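Local atomic coordinates of Lv-ranaspumin (Lv-RSN-1) (Leptodactylus vastus, PDB entry 4K83), a protein that probably acts as a surfactant that helps form and stabilise the foam nest of the frog. Residues D158-L163 against V173-L178. Residues are numbered along the deposited sequence; the frame is centred on the assembly and turned at random.
Sequences DLKIIL and VGLDDL
The carboxylate of Asp-176, the one flat side-chain group in this contact, meets Lys-160 at the end of a single oxygen rather than over a face. The ammonium NZ of Lys-160 approaches OD1 of Asp-176 nearly in line with the C-O bond, giving a salt-bridged hydrogen bond of 3.2 Å. CE of Lys-160 follows at 3.5 Å from OD1 of Asp-176. Lys-160 makes this reach because CG stands anti to its backbone N (chi1 -165°) and the chain stays extended from there to the ammonium group.

Next to the charged pair, toward Leu-163, Leu-175 turns both methyls toward helix 152-165. CD1 of Leu-175 lies 3.9 Å from CB of Leu-163 and 4.0 Å from the carbonyl O of Lys-160, while its CD2 lies 4.2 Å from CG of Lys-160, so the leucine fork rests against the aliphatic root of the same lysine that binds Asp-176. One helical turn after Leu-175, Leu-178 crosses Leu-163 at about a right angle, with its CD2 3.7 Å from CD1 of Leu-163. Both of these leucines are buried, and both also touch Leu-170 of the intervening loop and Leu-198 of helix 196-212. Phe-179 extends the apolar layer onto Lys-160 and Leu-163.

Gly-174 holds the N-cap position of helix 175-179, and the O of Gly-174 accepts a hydrogen bond from N of Leu-178 (2.9 Å) in the first turn. This is local helix-to-helix packing in a mainly helical single chain: the short helix 175-179 folds back on helix 152-165, with leucines inside and a Lys-Asp salt bridge at the rim.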
# COMPACT_ATOMS: atom_id res chain seq x y z
N ASP A 158 7.59 4.33 19.42
CA ASP A 158 7.79 4.15 17.98
C ASP A 158 6.55 4.49 17.17
O ASP A 158 6.65 4.95 16.04
CB ASP A 158 8.19 2.72 17.66
CG ASP A 158 9.69 2.48 17.80
OD1 ASP A 158 10.45 3.47 17.69
OD2 ASP A 158 10.10 1.32 17.99
N LEU A 159 5.38 4.25 17.74
CA LEU A 159 4.14 4.45 17.03
C LEU A 159 3.95 5.93 16.72
O LEU A 159 3.30 6.30 15.74
CB LEU A 159 2.96 3.90 17.86
CG LEU A 159 1.58 3.83 17.20
CD1 LEU A 159 1.54 2.87 16.02
CD2 LEU A 159 0.55 3.42 18.25
N LYS A 160 4.55 6.79 17.53
CA LYS A 160 4.36 8.23 17.39
C LYS A 160 4.92 8.81 16.09
O LYS A 160 4.23 9.57 15.39
CB LYS A 160 4.91 8.98 18.62
CG LYS A 160 4.44 10.42 18.72
CD LYS A 160 4.52 10.94 20.15
CE LYS A 160 3.84 12.31 20.27
NZ LYS A 160 3.66 12.75 21.68
N ILE A 161 6.15 8.47 15.73
CA ILE A 161 6.67 9.00 14.48
C ILE A 161 6.03 8.28 13.30
O ILE A 161 5.83 8.88 12.25
CB ILE A 161 8.22 8.96 14.42
CG1 ILE A 161 8.71 9.73 13.18
CG2 ILE A 161 8.71 7.55 14.42
CD1 ILE A 161 10.18 10.15 13.24
N ILE A 162 5.68 7.01 13.48
CA ILE A 162 5.02 6.26 12.43
C ILE A 162 3.70 6.93 12.05
O ILE A 162 3.42 7.15 10.87
CB ILE A 162 4.80 4.78 12.82
CG1 ILE A 162 6.15 4.08 12.99
CG2 ILE A 162 3.94 4.07 11.79
CD1 ILE A 162 6.09 2.74 13.73
N LEU A 163 2.90 7.29 13.05
CA LEU A 163 1.62 7.96 12.78
C LEU A 163 1.78 9.40 12.29
O LEU A 163 0.97 9.89 11.52
CB LEU A 163 0.71 7.92 14.01
CG LEU A 163 0.35 6.50 14.41
CD1 LEU A 163 -0.57 6.49 15.65
CD2 LEU A 163 -0.31 5.79 13.27
N VAL A 173 -8.14 13.19 14.63
CA VAL A 173 -7.72 13.39 15.99
C VAL A 173 -6.25 13.79 15.97
O VAL A 173 -5.45 13.17 15.27
CB VAL A 173 -7.89 12.09 16.81
CG1 VAL A 173 -7.39 12.29 18.23
CG2 VAL A 173 -9.35 11.65 16.79
N GLY A 174 -5.91 14.82 16.75
CA GLY A 174 -4.54 15.30 16.81
C GLY A 174 -3.59 14.28 17.40
O GLY A 174 -3.96 13.51 18.30
N LEU A 175 -2.36 14.28 16.91
CA LEU A 175 -1.36 13.31 17.31
C LEU A 175 -1.10 13.31 18.82
O LEU A 175 -1.19 12.26 19.47
CB LEU A 175 -0.06 13.57 16.56
CG LEU A 175 1.05 12.55 16.76
CD1 LEU A 175 0.69 11.22 16.11
CD2 LEU A 175 2.36 13.09 16.20
N ASP A 176 -0.79 14.48 19.37
CA ASP A 176 -0.50 14.58 20.79
C ASP A 176 -1.70 14.18 21.66
O ASP A 176 -1.55 13.49 22.67
CB ASP A 176 -0.03 16.00 21.14
CG ASP A 176 1.36 16.30 20.60
OD1 ASP A 176 2.24 15.41 20.68
OD2 ASP A 176 1.57 17.43 20.11
N ASP A 177 -2.88 14.61 21.24
CA ASP A 177 -4.13 14.24 21.89
C ASP A 177 -4.32 12.73 21.92
O ASP A 177 -4.72 12.18 22.93
CB ASP A 177 -5.31 14.85 21.15
CG ASP A 177 -5.77 16.14 21.78
OD1 ASP A 177 -5.00 16.73 22.57
OD2 ASP A 177 -6.91 16.55 21.47
N LEU A 178 -4.07 12.08 20.79
CA LEU A 178 -4.13 10.62 20.74
C LEU A 178 -3.26 9.97 21.82
O LEU A 178 -3.71 9.12 22.56
CB LEU A 178 -3.68 10.14 19.36
CG LEU A 178 -3.94 8.67 19.06
CD1 LEU A 178 -5.33 8.54 18.48
CD2 LEU A 178 -2.89 8.17 18.06